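Local coordinates for protein peptidyl-prolyl cis-trans isomerase ([Pseudomonas syringae] pv. tomato str. DC3000, PDB 5XB0) that probably catalyses cis-trans isomerisation of peptidyl-proline bonds, this chain being the C-terminal part that contains the FKBP-type isomerase domain, at residues V26-L29 against I33-T36; S86-M91 against W97-P102; Q105-E110 against T120-E125. All coordinates share one frame; numbering follows the deposited sequence.

Contact 1: residues V26-L29 against I33-T36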
loop_
_atom_site.group_PDB
_atom_site.type_symbol
_atom_site.label_atom_id
_atom_site.label_comp_id
_atom_site.label_asym_id
_atom_site.label_seq_id
_atom_site.Cartn_x
_atom_site.Cartn_y
_atom_site.Cartn_z
ATOM N N VAL A 26 -4.450 -6.874 -12.518
ATOM C CA VAL A 26 -3.546 -6.704 -11.389
ATOM C C VAL A 26 -2.111 -6.981 -11.799
ATOM O O VAL A 26 -1.810 -8.006 -12.417
ATOM C CB VAL A 26 -3.952 -7.599 -10.212
ATOM C CG1 VAL A 26 -2.891 -7.541 -9.107
ATOM C CG2 VAL A 26 -5.315 -7.148 -9.671
ATOM N N LYS A 27 -1.229 -6.040 -11.487
ATOM C CA LYS A 27 0.192 -6.215 -11.749
ATOM C C LYS A 27 0.913 -6.491 -10.434
ATOM O O LYS A 27 0.666 -5.815 -9.430
ATOM C CB LYS A 27 0.788 -4.980 -12.420
ATOM C CG LYS A 27 0.027 -4.489 -13.638
ATOM C CD LYS A 27 -0.254 -5.626 -14.593
ATOM C CE LYS A 27 -1.078 -5.148 -15.784
ATOM N NZ LYS A 27 -0.336 -4.107 -16.551
ATOM N N GLU A 28 1.798 -7.482 -10.432
ATOM C CA GLU A 28 2.592 -7.761 -9.248
ATOM C C GLU A 28 3.911 -7.018 -9.331
ATOM O O GLU A 28 4.782 -7.368 -10.139
ATOM C CB GLU A 28 2.844 -9.261 -9.077
ATOM C CG GLU A 28 3.620 -9.571 -7.801
ATOM C CD GLU A 28 3.942 -11.052 -7.631
ATOM O OE1 GLU A 28 4.625 -11.392 -6.641
ATOM O OE2 GLU A 28 3.531 -11.863 -8.489
ATOM N N LEU A 29 4.038 -5.977 -8.505
ATOM C CA LEU A 29 5.265 -5.198 -8.421
ATOM C C LEU A 29 6.278 -5.922 -7.540
ATOM O O LEU A 29 6.066 -7.078 -7.148
ATOM C CB LEU A 29 4.959 -3.799 -7.878
ATOM C CG LEU A 29 3.787 -3.049 -8.538
ATOM C CD1 LEU A 29 3.550 -1.728 -7.825
ATOM C CD2 LEU A 29 4.072 -2.801 -10.023
ATOM N N ILE A 33 3.799 -6.562 -3.759
ATOM C CA ILE A 33 2.783 -5.512 -3.819
ATOM C C ILE A 33 1.962 -5.682 -5.093
ATOM O O ILE A 33 2.520 -5.912 -6.174
ATOM C CB ILE A 33 3.400 -4.085 -3.766
ATOM C CG1 ILE A 33 3.865 -3.743 -2.349
ATOM C CG2 ILE A 33 2.362 -3.030 -4.160
ATOM C CD1 ILE A 33 5.111 -4.441 -1.895
ATOM N N LEU A 34 0.640 -5.580 -4.966
ATOM C CA LEU A 34 -0.269 -5.762 -6.093
ATOM C C LEU A 34 -0.916 -4.448 -6.484
ATOM O O LEU A 34 -1.528 -3.785 -5.652
ATOM C CB LEU A 34 -1.353 -6.777 -5.749
ATOM C CG LEU A 34 -0.858 -8.102 -5.173
ATOM C CD1 LEU A 34 -2.023 -8.933 -4.626
ATOM C CD2 LEU A 34 -0.095 -8.893 -6.231
ATOM N N MET A 35 -0.806 -4.095 -7.756
ATOM C CA MET A 35 -1.287 -2.812 -8.229
ATOM C C MET A 35 -2.399 -2.978 -9.251
ATOM O O MET A 35 -2.324 -3.821 -10.165
ATOM C CB MET A 35 -0.129 -2.011 -8.843
ATOM C CG MET A 35 -0.501 -0.608 -9.314
ATOM S SD MET A 35 -1.150 -0.529 -10.999
ATOM C CE MET A 35 0.360 -0.699 -11.945
ATOM N N THR A 36 -3.426 -2.157 -9.101
ATOM C CA THR A 36 -4.454 -2.009 -10.119
ATOM C C THR A 36 -4.521 -0.540 -10.515
ATOM O O THR A 36 -4.591 0.321 -9.647
ATOM C CB THR A 36 -5.827 -2.465 -9.613
ATOM O OG1 THR A 36 -5.720 -3.772 -9.028
ATOM C CG2 THR A 36 -6.833 -2.502 -10.765
#
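L29 reaches across a short β-hairpin to lay its CD1 methyl against M35 CB (3.8 Å) and I33 CG2 (4.1 Å). A87 also touches L29 and I33, and M35 continues onto W97 and L99 of the neighbouring strand. The other end packs as closely: V26 CG1 lies 3.8 Å from L34 CB, and V26 CG2 3.5 Å from T36 OG1. M35 holds CG anti to its backbone N (chi1 -177°) and then bends, which swings its CE back to K27 CG at 4.2 Å. Between the strands, K27 and M35 form a hydrogen-bonded antiparallel pair. K27 N to M35 O and M35 N to K27 O both measure 2.8 Å and are nearly straight, whereas the bond from L29 N to I33 O, also 2.8 Å, is more bent (144° at the hydrogen). The loose side belongs to the exposed K27 and E28, whose side chains lend only aliphatic carbons to the hairpin; E28 CG touches L34 CD2, and its carboxylate goes on to a salt bridge with K21. Three backbone bonds therefore fix the register, with I33, L34 and M35 buried under strand 96-101, helix 6-21 and A87, and the charged ends of K27 and E28 left at the surface.

Contact 2: residues S86-M91 against W97-P102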
loop_
_atom_site.group_PDB
_atom_site.type_symbol
_atom_site.label_atom_id
_atom_site.label_comp_id
_atom_site.label_asym_id
_atom_site.label_seq_id
_atom_site.Cartn_x
_atom_site.Cartn_y
_atom_site.Cartn_z
ATOM N N SER A 86 8.878 0.981 -2.552
ATOM C CA SER A 86 9.137 0.270 -3.788
ATOM C C SER A 86 8.055 0.537 -4.823
ATOM O O SER A 86 8.359 0.795 -5.978
ATOM C CB SER A 86 9.259 -1.233 -3.535
ATOM O OG SER A 86 8.115 -1.725 -2.871
ATOM N N ALA A 87 6.793 0.454 -4.420
ATOM C CA ALA A 87 5.730 0.508 -5.415
ATOM C C ALA A 87 5.655 1.877 -6.078
ATOM O O ALA A 87 5.478 1.976 -7.295
ATOM C CB ALA A 87 4.389 0.153 -4.783
ATOM N N LEU A 88 5.805 2.937 -5.289
ATOM C CA LEU A 88 5.532 4.265 -5.834
ATOM C C LEU A 88 6.622 4.739 -6.805
ATOM O O LEU A 88 6.399 5.657 -7.600
ATOM C CB LEU A 88 5.330 5.270 -4.704
ATOM C CG LEU A 88 4.073 5.027 -3.863
ATOM C CD1 LEU A 88 3.846 6.159 -2.852
ATOM C CD2 LEU A 88 2.844 4.847 -4.758
ATOM N N GLN A 89 7.788 4.098 -6.787
ATOM C CA GLN A 89 8.811 4.425 -7.790
ATOM C C GLN A 89 8.354 4.104 -9.212
ATOM O O GLN A 89 8.939 4.591 -10.183
ATOM C CB GLN A 89 10.105 3.673 -7.489
ATOM C CG GLN A 89 10.825 4.222 -6.281
ATOM C CD GLN A 89 12.066 3.423 -5.956
ATOM O OE1 GLN A 89 13.044 3.425 -6.715
ATOM N NE2 GLN A 89 12.025 2.708 -4.838
ATOM N N ASN A 90 7.303 3.297 -9.324
ATOM C CA ASN A 90 6.730 2.929 -10.611
ATOM C C ASN A 90 5.646 3.880 -11.085
ATOM O O ASN A 90 5.187 3.794 -12.231
ATOM C CB ASN A 90 6.131 1.530 -10.524
ATOM C CG ASN A 90 7.164 0.484 -10.221
ATOM O OD1 ASN A 90 7.969 0.145 -11.081
ATOM N ND2 ASN A 90 7.156 -0.029 -8.994
ATOM N N MET A 91 5.229 4.778 -10.199
ATOM C CA MET A 91 3.986 5.508 -10.401
ATOM C C MET A 91 4.202 6.892 -11.005
ATOM O O MET A 91 4.906 7.712 -10.432
ATOM C CB MET A 91 3.255 5.641 -9.068
ATOM C CG MET A 91 1.840 6.149 -9.223
ATOM S SD MET A 91 0.982 6.179 -7.640
ATOM C CE MET A 91 -0.671 6.636 -8.173
ATOM N N TRP A 97 -3.872 4.828 -8.361
ATOM C CA TRP A 97 -3.583 3.404 -8.213
ATOM C C TRP A 97 -4.211 2.804 -6.969
ATOM O O TRP A 97 -4.297 3.462 -5.931
ATOM C CB TRP A 97 -2.071 3.165 -8.136
ATOM C CG TRP A 97 -1.364 3.188 -9.451
ATOM C CD1 TRP A 97 -1.889 3.523 -10.669
ATOM C CD2 TRP A 97 0.003 2.839 -9.683
ATOM N NE1 TRP A 97 -0.927 3.403 -11.650
ATOM C CE2 TRP A 97 0.237 2.971 -11.070
ATOM C CE3 TRP A 97 1.054 2.411 -8.853
ATOM C CZ2 TRP A 97 1.484 2.718 -11.648
ATOM C CZ3 TRP A 97 2.285 2.138 -9.433
ATOM C CH2 TRP A 97 2.484 2.296 -10.817
ATOM N N ARG A 98 -4.627 1.543 -7.080
ATOM C CA ARG A 98 -4.952 0.719 -5.929
ATOM C C ARG A 98 -3.752 -0.171 -5.656
ATOM O O ARG A 98 -3.225 -0.801 -6.572
ATOM C CB ARG A 98 -6.217 -0.112 -6.192
ATOM C CG ARG A 98 -6.569 -1.110 -5.085
ATOM C CD ARG A 98 -7.957 -1.688 -5.375
ATOM N NE ARG A 98 -8.526 -2.485 -4.293
ATOM C CZ ARG A 98 -8.270 -3.777 -4.137
ATOM N NH1 ARG A 98 -7.433 -4.372 -4.976
ATOM N NH2 ARG A 98 -8.829 -4.465 -3.143
ATOM N N LEU A 99 -3.276 -0.159 -4.419
ATOM C CA LEU A 99 -2.174 -1.022 -4.000
ATOM C C LEU A 99 -2.631 -1.957 -2.907
ATOM O O LEU A 99 -3.219 -1.511 -1.925
ATOM C CB LEU A 99 -0.990 -0.203 -3.474
ATOM C CG LEU A 99 -0.301 0.776 -4.412
ATOM C CD1 LEU A 99 0.869 1.440 -3.680
ATOM C CD2 LEU A 99 0.191 0.064 -5.672
ATOM N N VAL A 100 -2.328 -3.239 -3.046
ATOM C CA VAL A 100 -2.519 -4.183 -1.955
ATOM C C VAL A 100 -1.136 -4.589 -1.486
ATOM O O VAL A 100 -0.341 -5.101 -2.268
ATOM C CB VAL A 100 -3.323 -5.429 -2.376
ATOM C CG1 VAL A 100 -3.585 -6.320 -1.169
ATOM C CG2 VAL A 100 -4.646 -5.016 -3.005
ATOM N N ILE A 101 -0.853 -4.339 -0.216
ATOM C CA ILE A 101 0.500 -4.477 0.313
ATOM C C ILE A 101 0.524 -5.573 1.368
ATOM O O ILE A 101 -0.212 -5.496 2.362
ATOM C CB ILE A 101 0.981 -3.124 0.905
ATOM C CG1 ILE A 101 0.897 -2.043 -0.187
ATOM C CG2 ILE A 101 2.387 -3.230 1.472
ATOM C CD1 ILE A 101 1.271 -0.656 0.274
ATOM N N PRO A 102 1.360 -6.607 1.161
ATOM C CA PRO A 102 1.463 -7.674 2.170
ATOM C C PRO A 102 1.994 -7.139 3.478
ATOM O O PRO A 102 2.704 -6.125 3.489
ATOM C CB PRO A 102 2.442 -8.683 1.544
ATOM C CG PRO A 102 3.231 -7.885 0.573
ATOM C CD PRO A 102 2.307 -6.800 0.050
#
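A Met-aromatic contact between M91 and W97 dominates this buried seam, where helix 82-87 and the turn after it pack on strand 96-101 of the FKBP sheet. M91 CG sits over the face of the indole, 3.8 Å from the centroid of the six-membered ring and 10° off its normal. The M91 chain places CG anti to the backbone N (chi1 -169°) and stays extended, so it runs along the indole in the direction opposite to the tryptophan side chain. M91 SD is accordingly oblique, 4.5 Å from the same centroid, and M91 CE comes to 3.7 Å from W97 CG. The far end of the indole is met by the turn itself: N90 O comes obliquely to 3.4 Å from W97 CH2, N90 CB lies in the ring plane at the edge, and A87 O approaches the edge at CZ3. That A87 carbonyl is gripped twice from one face of its plane, by N90 N at 3.0 Å and by N90 ND2 at 3.1 Å, the amide donor standing above the carbonyl plane. The asparagine thus ties off the turn beside the indole. Further along the strand, L99 CD1 fits against A87 CB (3.9 Å) and L88 CD2 (4.1 Å). M35 of strand 34-37 packs on the six-membered ring from the side opposite M91. The interface between the two segments is held by dispersion and sulfur-aromatic forces, while A87 O is taken up by N90 N and ND2, and W97 NE1 bonds E37.

Contact 3: residues Q105-E110 against T120-E125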
loop_
_atom_site.group_PDB
_atom_site.type_symbol
_atom_site.label_atom_id
_atom_site.label_comp_id
_atom_site.label_asym_id
_atom_site.label_seq_id
_atom_site.Cartn_x
_atom_site.Cartn_y
_atom_site.Cartn_z
ATOM N N GLN A 105 5.466 -5.923 4.102
ATOM C CA GLN A 105 5.871 -4.664 3.487
ATOM C C GLN A 105 5.092 -3.497 4.088
ATOM O O GLN A 105 5.106 -2.383 3.562
ATOM C CB GLN A 105 5.674 -4.732 1.968
ATOM C CG GLN A 105 6.661 -5.636 1.279
ATOM C CD GLN A 105 8.039 -4.999 1.233
ATOM O OE1 GLN A 105 8.159 -3.798 1.005
ATOM N NE2 GLN A 105 9.065 -5.784 1.466
ATOM N N ALA A 106 4.420 -3.767 5.201
ATOM C CA ALA A 106 3.622 -2.768 5.906
ATOM C C ALA A 106 4.008 -2.811 7.391
ATOM O O ALA A 106 5.157 -2.499 7.732
ATOM C CB ALA A 106 2.149 -3.029 5.701
ATOM N N TYR A 107 3.104 -3.233 8.274
ATOM C CA TYR A 107 3.432 -3.231 9.708
ATOM C C TYR A 107 3.759 -4.618 10.273
ATOM O O TYR A 107 4.060 -4.747 11.461
ATOM C CB TYR A 107 2.298 -2.585 10.517
ATOM C CG TYR A 107 2.114 -1.123 10.158
ATOM C CD1 TYR A 107 2.960 -0.152 10.679
ATOM C CD2 TYR A 107 1.142 -0.727 9.252
ATOM C CE1 TYR A 107 2.817 1.180 10.331
ATOM C CE2 TYR A 107 0.994 0.614 8.897
ATOM C CZ TYR A 107 1.836 1.550 9.439
ATOM O OH TYR A 107 1.702 2.878 9.095
ATOM N N GLY A 108 3.704 -5.644 9.428
ATOM C CA GLY A 108 4.292 -6.936 9.765
ATOM C C GLY A 108 3.717 -7.633 10.988
ATOM O O GLY A 108 2.542 -7.474 11.324
ATOM N N ALA A 109 4.556 -8.427 11.644
ATOM C CA ALA A 109 4.152 -9.158 12.839
ATOM C C ALA A 109 3.790 -8.237 13.996
ATOM O O ALA A 109 2.982 -8.591 14.851
ATOM C CB ALA A 109 5.254 -10.092 13.270
ATOM N N GLU A 110 4.397 -7.059 14.032
ATOM C CA GLU A 110 4.184 -6.145 15.145
ATOM C C GLU A 110 2.841 -5.431 15.041
ATOM O O GLU A 110 2.201 -5.137 16.057
ATOM C CB GLU A 110 5.317 -5.121 15.220
ATOM C CG GLU A 110 5.096 -4.061 16.298
ATOM C CD GLU A 110 6.372 -3.366 16.737
ATOM O OE1 GLU A 110 7.344 -3.324 15.952
ATOM O OE2 GLU A 110 6.395 -2.851 17.874
ATOM N N THR A 120 -1.523 -8.091 8.962
ATOM C CA THR A 120 -2.630 -7.492 8.226
ATOM C C THR A 120 -2.141 -6.867 6.919
ATOM O O THR A 120 -1.431 -5.858 6.935
ATOM C CB THR A 120 -3.331 -6.423 9.064
ATOM O OG1 THR A 120 -3.777 -7.000 10.297
ATOM C CG2 THR A 120 -4.529 -5.854 8.330
ATOM N N PRO A 121 -2.517 -7.462 5.778
ATOM C CA PRO A 121 -2.271 -6.773 4.506
ATOM C C PRO A 121 -3.090 -5.483 4.425
ATOM O O PRO A 121 -4.160 -5.402 5.022
ATOM C CB PRO A 121 -2.713 -7.795 3.455
ATOM C CG PRO A 121 -3.682 -8.691 4.170
ATOM C CD PRO A 121 -3.311 -8.693 5.625
ATOM N N LEU A 122 -2.583 -4.478 3.722
ATOM C CA LEU A 122 -3.251 -3.176 3.667
ATOM C C LEU A 122 -3.662 -2.841 2.245
ATOM O O LEU A 122 -2.950 -3.171 1.300
ATOM C CB LEU A 122 -2.335 -2.079 4.209
ATOM C CG LEU A 122 -1.795 -2.296 5.626
ATOM C CD1 LEU A 122 -0.913 -1.120 6.044
ATOM C CD2 LEU A 122 -2.963 -2.474 6.593
ATOM N N VAL A 123 -4.803 -2.172 2.099
ATOM C CA VAL A 123 -5.293 -1.771 0.782
ATOM C C VAL A 123 -5.314 -0.258 0.691
ATOM O O VAL A 123 -5.987 0.398 1.474
ATOM C CB VAL A 123 -6.702 -2.317 0.512
ATOM C CG1 VAL A 123 -7.148 -1.958 -0.888
ATOM C CG2 VAL A 123 -6.724 -3.843 0.718
ATOM N N PHE A 124 -4.546 0.291 -0.243
ATOM C CA PHE A 124 -4.488 1.741 -0.429
ATOM C C PHE A 124 -5.096 2.166 -1.744
ATOM O O PHE A 124 -4.937 1.490 -2.753
ATOM C CB PHE A 124 -3.043 2.234 -0.401
ATOM C CG PHE A 124 -2.418 2.208 0.949
ATOM C CD1 PHE A 124 -2.511 3.309 1.783
ATOM C CD2 PHE A 124 -1.708 1.100 1.378
ATOM C CE1 PHE A 124 -1.915 3.293 3.041
ATOM C CE2 PHE A 124 -1.119 1.078 2.640
ATOM C CZ PHE A 124 -1.221 2.181 3.463
ATOM N N GLU A 125 -5.786 3.298 -1.739
ATOM C CA GLU A 125 -6.040 3.991 -2.987
ATOM C C GLU A 125 -5.227 5.279 -2.949
ATOM O O GLU A 125 -5.327 6.027 -1.990
ATOM C CB GLU A 125 -7.532 4.256 -3.173
ATOM C CG GLU A 125 -8.307 2.962 -3.398
ATOM C CD GLU A 125 -9.626 3.163 -4.114
ATOM O OE1 GLU A 125 -9.816 4.231 -4.737
ATOM O OE2 GLU A 125 -10.468 2.242 -4.060
HETATM O O HOH W 1 0.423 -4.320 8.220
HETATM O O HOH W 2 0.319 -5.916 10.470
#
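The Y107 ring meets L122 by its edge: L122 CD1 lies near the ring plane, 3.8 Å from both Y107 CD2 and Y107 CE2, and neither ring face is used against 120-125. The two side chains cross at about a right angle. A second flat group, the F124 ring two residues along the strand, makes its stack elsewhere, edge-to-face with W84. The same L122 CD1 methyl also presses on A106 CB at 3.6 Å, so one leucine branch is wedged between the alanine methyl and the tyrosine edge. With L122 CG anti to the carbonyl carbon (chi1 -56°) and CD1 extended beyond it (chi2 -179°), that methyl faces the loop. This is the whole of the direct apolar contact, and the buried area is small. Two waters bridge the backbones beside it. Water 1 accepts from Y107 N at 2.9 Å and donates to T120 O at 2.7 Å; water 2 donates to G108 O at 2.8 Å and accepts more loosely from T120 N at 3.2 Å. They extend the grip of the loop on the strand past the end of the leucine, next to a direct backbone bond between G108 and F119. At the other end of the tyrosine, OH makes a weak hydrogen bond to a bound tartaric acid, probably a crystallisation additive. P121 and V123 point elsewhere, onto helix 6-21. A tyrosine in the loop before the last strand, close to a tryptophan-phenylalanine pair on the helix and strand, is the layout of the FKBP ligand pocket; the position of Y107 is consistent with a place at the rim of that pocket, as for the equivalent tyrosine of FKBP12.

In the fold
The three contacts follow one another along the chain on one antiparallel sheet. Contacts 1 and 2 have centres about 7 Å apart: L34 O to V100 N and T36 O to R98 N, each 2.8 Å, join their strands, M35 CG packs on W97 CE3 at 3.4 Å, and L29 CD1 reaches A87 CB at 3.7 Å. Contacts 2 and 3, centres about 12 Å apart, meet through 2.8 Å bonds from F124 N to L99 O and from I101 N to L122 O. Contact 2 is the buried one; the hairpin lies farther out, at the sheet edge. F124, stacked on W84 of helix 82-87, and Y107, about 3 Å from the tartaric acid, probably line the FKBP-type pocket.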